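Local coordinates for succinate dehydrogenase subunit A (Mycolicibacterium smegmatis, PDB 7D6V), which carries the FAD of the Sdh1 complex and probably oxidises succinate to fumarate, passing the electrons on toward quinone, at residues A[78-83]-A[615-620]; A[486-491]-A[538-543]; A[507-512]-A[549-554]. All coordinates share one frame; numbering follows the deposited sequence.

Interaction 1: residues A[78-83]-A[615-620]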
ATOM      1  N   GLY A  78      11.717   3.820  28.035  1.00 18.83           N
ATOM      2  CA  GLY A  78      12.946   3.086  27.840  1.00 18.83           C
ATOM      3  C   GLY A  78      13.640   2.930  29.173  1.00 18.83           C
ATOM      4  O   GLY A  78      14.623   2.195  29.297  1.00 18.83           O
ATOM      5  N   LYS A  79      13.119   3.638  30.175  1.00 19.79           N
ATOM      6  CA  LYS A  79      13.496   3.456  31.576  1.00 19.79           C
ATOM      7  C   LYS A  79      14.974   3.736  31.812  1.00 19.79           C
ATOM      8  O   LYS A  79      15.603   3.116  32.671  1.00 19.79           O
ATOM      9  CB  LYS A  79      13.125   2.057  32.071  1.00 19.79           C
ATOM     10  CG  LYS A  79      11.705   1.955  32.602  1.00 19.79           C
ATOM     11  CD  LYS A  79      10.683   2.097  31.495  1.00 19.79           C
ATOM     12  CE  LYS A  79       9.272   2.095  32.040  1.00 19.79           C
ATOM     13  NZ  LYS A  79       8.290   2.457  30.986  1.00 19.79           N
ATOM     14  N   PHE A  80      15.528   4.671  31.043  1.00 20.53           N
ATOM     15  CA  PHE A  80      16.904   5.138  31.179  1.00 20.53           C
ATOM     16  C   PHE A  80      17.920   4.030  30.931  1.00 20.53           C
ATOM     17  O   PHE A  80      19.071   4.124  31.368  1.00 20.53           O
ATOM     18  CB  PHE A  80      17.126   5.795  32.544  1.00 20.53           C
ATOM     19  CG  PHE A  80      16.310   7.037  32.744  1.00 20.53           C
ATOM     20  CD1 PHE A  80      15.055   6.971  33.319  1.00 20.53           C
ATOM     21  CD2 PHE A  80      16.787   8.267  32.333  1.00 20.53           C
ATOM     22  CE1 PHE A  80      14.300   8.107  33.492  1.00 20.53           C
ATOM     23  CE2 PHE A  80      16.034   9.409  32.505  1.00 20.53           C
ATOM     24  CZ  PHE A  80      14.791   9.328  33.086  1.00 20.53           C
ATOM     25  N   LEU A  81      17.513   2.985  30.220  1.00 19.95           N
ATOM     26  CA  LEU A  81      18.433   1.982  29.711  1.00 19.95           C
ATOM     27  C   LEU A  81      18.955   2.349  28.329  1.00 19.95           C
ATOM     28  O   LEU A  81      19.844   1.668  27.810  1.00 19.95           O
ATOM     29  CB  LEU A  81      17.733   0.617  29.664  1.00 19.95           C
ATOM     30  CG  LEU A  81      18.549  -0.638  29.360  1.00 19.95           C
ATOM     31  CD1 LEU A  81      19.514  -0.939  30.491  1.00 19.95           C
ATOM     32  CD2 LEU A  81      17.649  -1.806  29.091  1.00 19.95           C
ATOM     33  N   ASN A  82      18.438   3.430  27.749  1.00 18.44           N
ATOM     34  CA  ASN A  82      18.779   3.840  26.394  1.00 18.44           C
ATOM     35  C   ASN A  82      20.260   4.165  26.272  1.00 18.44           C
ATOM     36  O   ASN A  82      20.926   4.523  27.246  1.00 18.44           O
ATOM     37  CB  ASN A  82      17.975   5.081  26.012  1.00 18.44           C
ATOM     38  CG  ASN A  82      16.491   4.898  26.194  1.00 18.44           C
ATOM     39  OD1 ASN A  82      15.942   5.229  27.239  1.00 18.44           O
ATOM     40  ND2 ASN A  82      15.821   4.432  25.156  1.00 18.44           N
ATOM     41  N   ASN A  83      20.775   4.042  25.052  1.00 17.59           N
ATOM     42  CA  ASN A  83      22.025   4.703  24.699  1.00 17.59           C
ATOM     43  C   ASN A  83      21.753   6.197  24.619  1.00 17.59           C
ATOM     44  O   ASN A  83      21.075   6.663  23.699  1.00 17.59           O
ATOM     45  CB  ASN A  83      22.567   4.167  23.378  1.00 17.59           C
ATOM     46  CG  ASN A  83      24.048   4.440  23.202  1.00 17.59           C
ATOM     47  OD1 ASN A  83      24.552   5.481  23.612  1.00 17.59           O
ATOM     48  ND2 ASN A  83      24.752   3.499  22.590  1.00 17.59           N
ATOM     49  N   LEU A 615      16.169  15.330  40.428  1.00 30.23           N
ATOM     50  CA  LEU A 615      16.652  14.246  41.275  1.00 30.23           C
ATOM     51  C   LEU A 615      15.518  13.314  41.669  1.00 30.23           C
ATOM     52  O   LEU A 615      15.725  12.107  41.824  1.00 30.23           O
ATOM     53  CB  LEU A 615      17.339  14.799  42.521  1.00 30.23           C
ATOM     54  CG  LEU A 615      18.702  15.450  42.337  1.00 30.23           C
ATOM     55  CD1 LEU A 615      19.170  16.046  43.648  1.00 30.23           C
ATOM     56  CD2 LEU A 615      19.690  14.419  41.833  1.00 30.23           C
ATOM     57  N   SER A 616      14.310  13.855  41.836  1.00 29.08           N
ATOM     58  CA  SER A 616      13.177  13.025  42.228  1.00 29.08           C
ATOM     59  C   SER A 616      12.883  11.960  41.181  1.00 29.08           C
ATOM     60  O   SER A 616      12.594  10.808  41.522  1.00 29.08           O
ATOM     61  CB  SER A 616      11.946  13.900  42.467  1.00 29.08           C
ATOM     62  OG  SER A 616      11.616  14.646  41.308  1.00 29.08           O
ATOM     63  N   GLU A 617      12.948  12.325  39.901  1.00 27.41           N
ATOM     64  CA  GLU A 617      12.675  11.353  38.849  1.00 27.41           C
ATOM     65  C   GLU A 617      13.852  10.409  38.638  1.00 27.41           C
ATOM     66  O   GLU A 617      13.660   9.215  38.389  1.00 27.41           O
ATOM     67  CB  GLU A 617      12.331  12.076  37.551  1.00 27.41           C
ATOM     68  CG  GLU A 617      12.230  11.166  36.352  1.00 27.41           C
ATOM     69  CD  GLU A 617      11.996  11.926  35.071  1.00 27.41           C
ATOM     70  OE1 GLU A 617      12.254  13.147  35.044  1.00 27.41           O
ATOM     71  OE2 GLU A 617      11.547  11.305  34.092  1.00 27.41           O
ATOM     72  N   LEU A 618      15.078  10.923  38.733  1.00 26.89           N
ATOM     73  CA  LEU A 618      16.249  10.095  38.483  1.00 26.89           C
ATOM     74  C   LEU A 618      16.552   9.148  39.634  1.00 26.89           C
ATOM     75  O   LEU A 618      17.276   8.168  39.438  1.00 26.89           O
ATOM     76  CB  LEU A 618      17.463  10.976  38.202  1.00 26.89           C
ATOM     77  CG  LEU A 618      17.421  11.786  36.905  1.00 26.89           C
ATOM     78  CD1 LEU A 618      18.565  12.782  36.859  1.00 26.89           C
ATOM     79  CD2 LEU A 618      17.457  10.867  35.699  1.00 26.89           C
ATOM     80  N   GLU A 619      16.022   9.417  40.827  1.00 27.49           N
ATOM     81  CA  GLU A 619      16.252   8.547  41.969  1.00 27.49           C
ATOM     82  C   GLU A 619      15.418   7.277  41.909  1.00 27.49           C
ATOM     83  O   GLU A 619      15.621   6.381  42.733  1.00 27.49           O
ATOM     84  CB  GLU A 619      15.966   9.304  43.263  1.00 27.49           C
ATOM     85  CG  GLU A 619      17.152  10.096  43.773  1.00 27.49           C
ATOM     86  CD  GLU A 619      16.923  10.672  45.148  1.00 27.49           C
ATOM     87  OE1 GLU A 619      15.749  10.836  45.537  1.00 27.49           O
ATOM     88  OE2 GLU A 619      17.918  10.961  45.843  1.00 27.49           O
ATOM     89  N   LYS A 620      14.492   7.183  40.963  1.00 25.28           N
ATOM     90  CA  LYS A 620      13.716   5.975  40.752  1.00 25.28           C
ATOM     91  C   LYS A 620      14.370   5.017  39.766  1.00 25.28           C
ATOM     92  O   LYS A 620      13.870   3.901  39.590  1.00 25.28           O
ATOM     93  CB  LYS A 620      12.316   6.340  40.254  1.00 25.28           C
ATOM     94  CG  LYS A 620      11.689   7.505  40.994  1.00 25.28           C
ATOM     95  CD  LYS A 620      10.265   7.748  40.536  1.00 25.28           C
ATOM     96  CE  LYS A 620      10.217   8.067  39.056  1.00 25.28           C
ATOM     97  NZ  LYS A 620       8.970   8.785  38.683  1.00 25.28           N
TER

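Interaction 2: residues A[486-491]-A[538-543]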
ATOM      1  N   ALA A 486       7.287 -24.381  12.606  1.00 20.22           N
ATOM      2  CA  ALA A 486       6.109 -24.315  13.464  1.00 20.22           C
ATOM      3  C   ALA A 486       6.445 -24.702  14.898  1.00 20.22           C
ATOM      4  O   ALA A 486       5.952 -24.079  15.847  1.00 20.22           O
ATOM      5  CB  ALA A 486       5.007 -25.213  12.910  1.00 20.22           C
ATOM      6  N   GLU A 487       7.277 -25.730  15.079  1.00 21.83           N
ATOM      7  CA  GLU A 487       7.658 -26.126  16.433  1.00 21.83           C
ATOM      8  C   GLU A 487       8.450 -25.026  17.128  1.00 21.83           C
ATOM      9  O   GLU A 487       8.223 -24.739  18.311  1.00 21.83           O
ATOM     10  CB  GLU A 487       8.454 -27.428  16.397  1.00 21.83           C
ATOM     11  CG  GLU A 487       7.649 -28.611  15.902  1.00 21.83           C
ATOM     12  CD  GLU A 487       8.351 -29.929  16.127  1.00 21.83           C
ATOM     13  OE1 GLU A 487       9.401 -29.935  16.801  1.00 21.83           O
ATOM     14  OE2 GLU A 487       7.852 -30.961  15.633  1.00 21.83           O
ATOM     15  N   LEU A 488       9.376 -24.389  16.406  1.00 21.22           N
ATOM     16  CA  LEU A 488      10.114 -23.269  16.980  1.00 21.22           C
ATOM     17  C   LEU A 488       9.179 -22.134  17.368  1.00 21.22           C
ATOM     18  O   LEU A 488       9.320 -21.541  18.444  1.00 21.22           O
ATOM     19  CB  LEU A 488      11.167 -22.765  15.996  1.00 21.22           C
ATOM     20  CG  LEU A 488      11.809 -21.429  16.378  1.00 21.22           C
ATOM     21  CD1 LEU A 488      12.766 -21.607  17.536  1.00 21.22           C
ATOM     22  CD2 LEU A 488      12.516 -20.802  15.194  1.00 21.22           C
ATOM     23  N   GLN A 489       8.223 -21.810  16.495  1.00 20.71           N
ATOM     24  CA  GLN A 489       7.303 -20.718  16.780  1.00 20.71           C
ATOM     25  C   GLN A 489       6.473 -21.010  18.021  1.00 20.71           C
ATOM     26  O   GLN A 489       6.300 -20.138  18.881  1.00 20.71           O
ATOM     27  CB  GLN A 489       6.402 -20.471  15.575  1.00 20.71           C
ATOM     28  CG  GLN A 489       7.088 -19.743  14.445  1.00 20.71           C
ATOM     29  CD  GLN A 489       6.123 -19.309  13.372  1.00 20.71           C
ATOM     30  OE1 GLN A 489       5.324 -20.104  12.884  1.00 20.71           O
ATOM     31  NE2 GLN A 489       6.189 -18.041  12.995  1.00 20.71           N
ATOM     32  N   GLN A 490       5.965 -22.239  18.138  1.00 22.40           N
ATOM     33  CA  GLN A 490       5.181 -22.604  19.312  1.00 22.40           C
ATOM     34  C   GLN A 490       6.019 -22.531  20.581  1.00 22.40           C
ATOM     35  O   GLN A 490       5.564 -22.004  21.603  1.00 22.40           O
ATOM     36  CB  GLN A 490       4.593 -24.003  19.140  1.00 22.40           C
ATOM     37  CG  GLN A 490       3.625 -24.410  20.240  1.00 22.40           C
ATOM     38  CD  GLN A 490       2.360 -23.577  20.244  1.00 22.40           C
ATOM     39  OE1 GLN A 490       1.450 -23.809  19.453  1.00 22.40           O
ATOM     40  NE2 GLN A 490       2.300 -22.594  21.134  1.00 22.40           N
ATOM     41  N   SER A 491       7.249 -23.049  20.537  1.00 23.17           N
ATOM     42  CA  SER A 491       8.090 -23.038  21.730  1.00 23.17           C
ATOM     43  C   SER A 491       8.422 -21.616  22.165  1.00 23.17           C
ATOM     44  O   SER A 491       8.362 -21.296  23.359  1.00 23.17           O
ATOM     45  CB  SER A 491       9.365 -23.833  21.470  1.00 23.17           C
ATOM     46  OG  SER A 491       9.057 -25.171  21.128  1.00 23.17           O
ATOM     47  N   ILE A 538      16.927 -22.307   4.832  1.00 17.02           N
ATOM     48  CA  ILE A 538      18.071 -21.424   5.032  1.00 17.02           C
ATOM     49  C   ILE A 538      17.806 -20.442   6.172  1.00 17.02           C
ATOM     50  O   ILE A 538      18.676 -20.207   7.016  1.00 17.02           O
ATOM     51  CB  ILE A 538      18.422 -20.696   3.722  1.00 17.02           C
ATOM     52  CG1 ILE A 538      18.902 -21.695   2.674  1.00 17.02           C
ATOM     53  CG2 ILE A 538      19.489 -19.644   3.960  1.00 17.02           C
ATOM     54  CD1 ILE A 538      18.924 -21.130   1.276  1.00 17.02           C
ATOM     55  N   ASP A 539      16.606 -19.855   6.214  1.00 18.31           N
ATOM     56  CA  ASP A 539      16.264 -18.895   7.263  1.00 18.31           C
ATOM     57  C   ASP A 539      16.222 -19.520   8.653  1.00 18.31           C
ATOM     58  O   ASP A 539      16.389 -18.805   9.652  1.00 18.31           O
ATOM     59  CB  ASP A 539      14.909 -18.250   6.971  1.00 18.31           C
ATOM     60  CG  ASP A 539      14.925 -17.385   5.731  1.00 18.31           C
ATOM     61  OD1 ASP A 539      15.927 -16.675   5.507  1.00 18.31           O
ATOM     62  OD2 ASP A 539      13.923 -17.402   4.986  1.00 18.31           O
ATOM     63  N   MET A 540      15.976 -20.829   8.736  1.00 19.12           N
ATOM     64  CA  MET A 540      15.794 -21.465  10.034  1.00 19.12           C
ATOM     65  C   MET A 540      17.051 -21.397  10.892  1.00 19.12           C
ATOM     66  O   MET A 540      16.952 -21.347  12.120  1.00 19.12           O
ATOM     67  CB  MET A 540      15.356 -22.914   9.846  1.00 19.12           C
ATOM     68  CG  MET A 540      13.852 -23.128   9.937  1.00 19.12           C
ATOM     69  SD  MET A 540      13.133 -22.473  11.451  1.00 19.12           S
ATOM     70  CE  MET A 540      13.587 -23.757  12.610  1.00 19.12           C
ATOM     71  N   ARG A 541      18.240 -21.385  10.281  1.00 18.84           N
ATOM     72  CA  ARG A 541      19.460 -21.328  11.082  1.00 18.84           C
ATOM     73  C   ARG A 541      19.617 -19.968  11.759  1.00 18.84           C
ATOM     74  O   ARG A 541      19.977 -19.890  12.944  1.00 18.84           O
ATOM     75  CB  ARG A 541      20.675 -21.676  10.213  1.00 18.84           C
ATOM     76  CG  ARG A 541      21.119 -20.603   9.235  1.00 18.84           C
ATOM     77  CD  ARG A 541      22.196 -21.107   8.290  1.00 18.84           C
ATOM     78  NE  ARG A 541      23.510 -21.200   8.919  1.00 18.84           N
ATOM     79  CZ  ARG A 541      24.579 -20.517   8.520  1.00 18.84           C
ATOM     80  NH1 ARG A 541      24.493 -19.685   7.495  1.00 18.84           N
ATOM     81  NH2 ARG A 541      25.735 -20.669   9.147  1.00 18.84           N
ATOM     82  N   ASN A 542      19.311 -18.887  11.036  1.00 18.26           N
ATOM     83  CA  ASN A 542      19.304 -17.564  11.644  1.00 18.26           C
ATOM     84  C   ASN A 542      18.251 -17.475  12.735  1.00 18.26           C
ATOM     85  O   ASN A 542      18.497 -16.902  13.804  1.00 18.26           O
ATOM     86  CB  ASN A 542      19.055 -16.497  10.581  1.00 18.26           C
ATOM     87  CG  ASN A 542      19.955 -16.653   9.380  1.00 18.26           C
ATOM     88  OD1 ASN A 542      21.137 -16.960   9.514  1.00 18.26           O
ATOM     89  ND2 ASN A 542      19.400 -16.444   8.197  1.00 18.26           N
ATOM     90  N   MET A 543      17.066 -18.035  12.479  1.00 19.47           N
ATOM     91  CA  MET A 543      16.014 -17.992  13.489  1.00 19.47           C
ATOM     92  C   MET A 543      16.424 -18.742  14.751  1.00 19.47           C
ATOM     93  O   MET A 543      16.175 -18.272  15.866  1.00 19.47           O
ATOM     94  CB  MET A 543      14.712 -18.550  12.918  1.00 19.47           C
ATOM     95  CG  MET A 543      13.856 -17.497  12.241  1.00 19.47           C
ATOM     96  SD  MET A 543      12.224 -18.076  11.758  1.00 19.47           S
ATOM     97  CE  MET A 543      12.583 -18.825  10.175  1.00 19.47           C
TER

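Interaction 3: residues A[507-512]-A[549-554]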
ATOM      1  N   GLU A 507      13.475 -24.563  30.018  1.00 27.90           N
ATOM      2  CA  GLU A 507      12.890 -25.566  29.135  1.00 27.90           C
ATOM      3  C   GLU A 507      12.966 -25.128  27.677  1.00 27.90           C
ATOM      4  O   GLU A 507      13.180 -25.955  26.783  1.00 27.90           O
ATOM      5  CB  GLU A 507      11.444 -25.834  29.546  1.00 27.90           C
ATOM      6  CG  GLU A 507      10.692 -26.776  28.630  1.00 27.90           C
ATOM      7  CD  GLU A 507       9.200 -26.754  28.887  1.00 27.90           C
ATOM      8  OE1 GLU A 507       8.771 -26.053  29.827  1.00 27.90           O
ATOM      9  OE2 GLU A 507       8.456 -27.433  28.148  1.00 27.90           O
ATOM     10  N   ALA A 508      12.793 -23.831  27.418  1.00 26.13           N
ATOM     11  CA  ALA A 508      12.921 -23.322  26.059  1.00 26.13           C
ATOM     12  C   ALA A 508      14.328 -23.538  25.523  1.00 26.13           C
ATOM     13  O   ALA A 508      14.501 -23.947  24.373  1.00 26.13           O
ATOM     14  CB  ALA A 508      12.556 -21.840  26.012  1.00 26.13           C
ATOM     15  N   LEU A 509      15.345 -23.273  26.342  1.00 25.23           N
ATOM     16  CA  LEU A 509      16.717 -23.541  25.918  1.00 25.23           C
ATOM     17  C   LEU A 509      16.942 -25.032  25.687  1.00 25.23           C
ATOM     18  O   LEU A 509      17.584 -25.434  24.703  1.00 25.23           O
ATOM     19  CB  LEU A 509      17.699 -23.001  26.957  1.00 25.23           C
ATOM     20  CG  LEU A 509      17.917 -21.487  26.949  1.00 25.23           C
ATOM     21  CD1 LEU A 509      18.662 -21.048  28.192  1.00 25.23           C
ATOM     22  CD2 LEU A 509      18.661 -21.058  25.701  1.00 25.23           C
ATOM     23  N   ASP A 510      16.412 -25.867  26.583  1.00 26.83           N
ATOM     24  CA  ASP A 510      16.602 -27.308  26.465  1.00 26.83           C
ATOM     25  C   ASP A 510      15.992 -27.846  25.180  1.00 26.83           C
ATOM     26  O   ASP A 510      16.589 -28.699  24.514  1.00 26.83           O
ATOM     27  CB  ASP A 510      16.002 -28.018  27.677  1.00 26.83           C
ATOM     28  CG  ASP A 510      16.728 -27.686  28.964  1.00 26.83           C
ATOM     29  OD1 ASP A 510      17.861 -27.166  28.890  1.00 26.83           O
ATOM     30  OD2 ASP A 510      16.165 -27.940  30.050  1.00 26.83           O
ATOM     31  N   ARG A 511      14.803 -27.369  24.811  1.00 26.09           N
ATOM     32  CA  ARG A 511      14.201 -27.845  23.575  1.00 26.09           C
ATOM     33  C   ARG A 511      14.730 -27.117  22.346  1.00 26.09           C
ATOM     34  O   ARG A 511      14.622 -27.650  21.240  1.00 26.09           O
ATOM     35  CB  ARG A 511      12.675 -27.747  23.639  1.00 26.09           C
ATOM     36  CG  ARG A 511      12.118 -26.365  23.840  1.00 26.09           C
ATOM     37  CD  ARG A 511      10.608 -26.384  23.675  1.00 26.09           C
ATOM     38  NE  ARG A 511       9.940 -27.229  24.662  1.00 26.09           N
ATOM     39  CZ  ARG A 511       8.643 -27.158  24.950  1.00 26.09           C
ATOM     40  NH1 ARG A 511       7.868 -26.282  24.328  1.00 26.09           N
ATOM     41  NH2 ARG A 511       8.118 -27.964  25.861  1.00 26.09           N
ATOM     42  N   LEU A 512      15.340 -25.942  22.512  1.00 24.87           N
ATOM     43  CA  LEU A 512      16.067 -25.334  21.404  1.00 24.87           C
ATOM     44  C   LEU A 512      17.283 -26.163  21.027  1.00 24.87           C
ATOM     45  O   LEU A 512      17.624 -26.260  19.844  1.00 24.87           O
ATOM     46  CB  LEU A 512      16.496 -23.911  21.761  1.00 24.87           C
ATOM     47  CG  LEU A 512      15.525 -22.768  21.469  1.00 24.87           C
ATOM     48  CD1 LEU A 512      16.036 -21.473  22.068  1.00 24.87           C
ATOM     49  CD2 LEU A 512      15.315 -22.613  19.980  1.00 24.87           C
ATOM     50  N   CYS A 549      19.848 -16.651  21.454  1.00 21.79           N
ATOM     51  CA  CYS A 549      20.314 -15.406  22.061  1.00 21.79           C
ATOM     52  C   CYS A 549      19.234 -14.781  22.939  1.00 21.79           C
ATOM     53  O   CYS A 549      19.501 -14.360  24.073  1.00 21.79           O
ATOM     54  CB  CYS A 549      20.752 -14.426  20.973  1.00 21.79           C
ATOM     55  SG  CYS A 549      22.436 -14.656  20.398  1.00 21.79           S
ATOM     56  N   VAL A 550      18.005 -14.716  22.424  1.00 20.83           N
ATOM     57  CA  VAL A 550      16.906 -14.103  23.167  1.00 20.83           C
ATOM     58  C   VAL A 550      16.646 -14.866  24.459  1.00 20.83           C
ATOM     59  O   VAL A 550      16.484 -14.270  25.532  1.00 20.83           O
ATOM     60  CB  VAL A 550      15.642 -14.031  22.292  1.00 20.83           C
ATOM     61  CG1 VAL A 550      14.443 -13.632  23.125  1.00 20.83           C
ATOM     62  CG2 VAL A 550      15.840 -13.050  21.156  1.00 20.83           C
ATOM     63  N   ALA A 551      16.609 -16.198  24.377  1.00 21.27           N
ATOM     64  CA  ALA A 551      16.326 -17.000  25.561  1.00 21.27           C
ATOM     65  C   ALA A 551      17.416 -16.847  26.614  1.00 21.27           C
ATOM     66  O   ALA A 551      17.120 -16.725  27.808  1.00 21.27           O
ATOM     67  CB  ALA A 551      16.157 -18.466  25.171  1.00 21.27           C
ATOM     68  N   LYS A 552      18.684 -16.843  26.196  1.00 22.18           N
ATOM     69  CA  LYS A 552      19.760 -16.721  27.173  1.00 22.18           C
ATOM     70  C   LYS A 552      19.767 -15.343  27.829  1.00 22.18           C
ATOM     71  O   LYS A 552      19.970 -15.232  29.045  1.00 22.18           O
ATOM     72  CB  LYS A 552      21.103 -17.020  26.514  1.00 22.18           C
ATOM     73  CG  LYS A 552      21.312 -18.492  26.236  1.00 22.18           C
ATOM     74  CD  LYS A 552      22.757 -18.798  25.912  1.00 22.18           C
ATOM     75  CE  LYS A 552      22.996 -20.295  25.890  1.00 22.18           C
ATOM     76  NZ  LYS A 552      24.444 -20.614  25.840  1.00 22.18           N
ATOM     77  N   ALA A 553      19.534 -14.284  27.049  1.00 20.96           N
ATOM     78  CA  ALA A 553      19.453 -12.952  27.642  1.00 20.96           C
ATOM     79  C   ALA A 553      18.297 -12.854  28.630  1.00 20.96           C
ATOM     80  O   ALA A 553      18.451 -12.303  29.730  1.00 20.96           O
ATOM     81  CB  ALA A 553      19.317 -11.897  26.546  1.00 20.96           C
ATOM     82  N   ALA A 554      17.131 -13.397  28.259  1.00 21.25           N
ATOM     83  CA  ALA A 554      15.975 -13.347  29.146  1.00 21.25           C
ATOM     84  C   ALA A 554      16.208 -14.142  30.419  1.00 21.25           C
ATOM     85  O   ALA A 554      15.716 -13.762  31.486  1.00 21.25           O
ATOM     86  CB  ALA A 554      14.734 -13.862  28.420  1.00 21.25           C
TER

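Interaction 1: residues A[78-83]-A[615-620]
An apolar contact of F80 with L618, with the carboxylate of E617 at the ring edge, joins the loop between helices 67-76 and 84-102 to the short helix 615-618 near the C-terminus. The loop begins with a Schellman motif that ends helix 67-76: F80 N bonds to M75 O, K79 N bonds to R76 O, and K79 has the positive phi (61°) of the C-prime residue. A type I' turn from G78 to L81 overlaps this cap, with K79 and F80 at its two central positions; it is closed by L81 N to G78 O at 3.1 Å and carries F80 toward the helix. The backbones stay separate, F80 CA and L618 CA being 8.9 Å apart, and no hydrogen bond spans the gap, so side chains do all the touching and bury only 115 Å².

E617 reaches across with its CG anti to the backbone N (chi1 171°) and the chain extended beyond it, which brings OE2 into the plane of the F80 ring, 3.9 Å from F80 CZ. Ring and carboxylate planes stand 85° apart. An in-plane approach turns the acid toward the ring hydrogens, which may add a mild electrostatic attraction; the stronger partner of E617 is R76, whose NH1 forms a salt bridge with OE2. The ring also meets F613 edge-to-face and Y621 with inclined planes, so F80 belongs to a small aromatic cluster. L618 crosses F80 at about a right angle and approaches the ring obliquely, its CD2 methyl lying 3.8 Å from F80 CE2 and 4.0 Å from F80 CZ.

Interaction 2: residues A[486-491]-A[538-543]
Two lengths of continuous helix, 486-491 within helix 481-495 and 538-543 within helix 532-556, come nearest at L488 and M543, whose CA atoms are 8.7 Å apart. That spacing keeps the backbones separate, and no hydrogen bond runs between them. Inside the first helix, E487 O accepts both S491 N and S491 OG, the two donors reaching it from opposite faces of its plane; the hydroxyl bond, 3.0 Å from S491 OG to E487 O, folds that polar side chain back onto its own helix.

One methyl makes the contact. With chi1 at 169° the L488 branch points away from its own backbone N, and CD2 comes up against both methionines: 3.9 Å from M543 CB, at the root of that side chain, and 4.1 Å from M540 CE. The sulfur of M540 shares the approach, with SD also 4.1 Å from L488 CD2, because bends at chi2 and chi3 turn the thioether alongside the leucine, the two side chains running past each other in opposite directions. H485 touches both methionines, and L515 packs on L488, so L488, on helix 481-495, is packed by both 502-518 and 532-556. The side chain of M543 lies about 11 Å from the bound FAD, too far for direct contact. With three buried apolar residues and no polar pair across the gap, cohesion across this contact probably rests on dispersion and the exclusion of water.

Interaction 3: residues A[507-512]-A[549-554]
Helix segments 507-512 and 549-554 run nearly antiparallel, at 152° between their N-to-C directions, with axes 9.8 Å apart and L509 CA 6.6 Å from A551 CA. The residue facing L509 at this nearest point is an alanine. Its single methyl, A551 CB, lies 3.6 Å from L509 CD2 and 3.9 Å from L509 CG, and one turn further along the same helix as L509, L512 CD1 looks onto A551 CB more loosely, at 4.3 Å. The alanine therefore meets two leucines spaced three residues apart.

L509 CD2 also touches the aliphatic part of K552, 3.7 Å from K552 CG. The lysine crosses the leucine at about a right angle, so K552 CG adds to the apolar surface while the extended chain takes NZ on to a hydrogen bond with D594 O. No hydrogen bond links the two segments; 160 Å² is buried between them. On the side of helix 481-495, A508 packs against L495. Helices 481-495, 502-518 and 532-556 thus contact one another in pairs, as in the three-helix bundle of the C-terminal domain in fumarate reductase and succinate dehydrogenase flavoproteins.

Overall arrangement
Interactions 2 and 3 have centres 13 Å apart and share helix 532-556, each pairing it with a different helix of the C-terminal region. Along the chain their segments alternate (486-491, 507-512, 538-543, 549-554), so the two contacts interlock, and they meet directly where L488 CD1 lies 3.7 Å from L512 CD2. Interaction 1 encloses both in sequence but stands apart, its centre 36 Å from that of interaction 2 and 29 Å from that of interaction 3. Interactions 2 and 3 thus hold together the C-terminal helical bundle, whereas interaction 1, its nearest atoms about 11 Å from interaction 3, ties the C-terminal tail to the FAD-binding part.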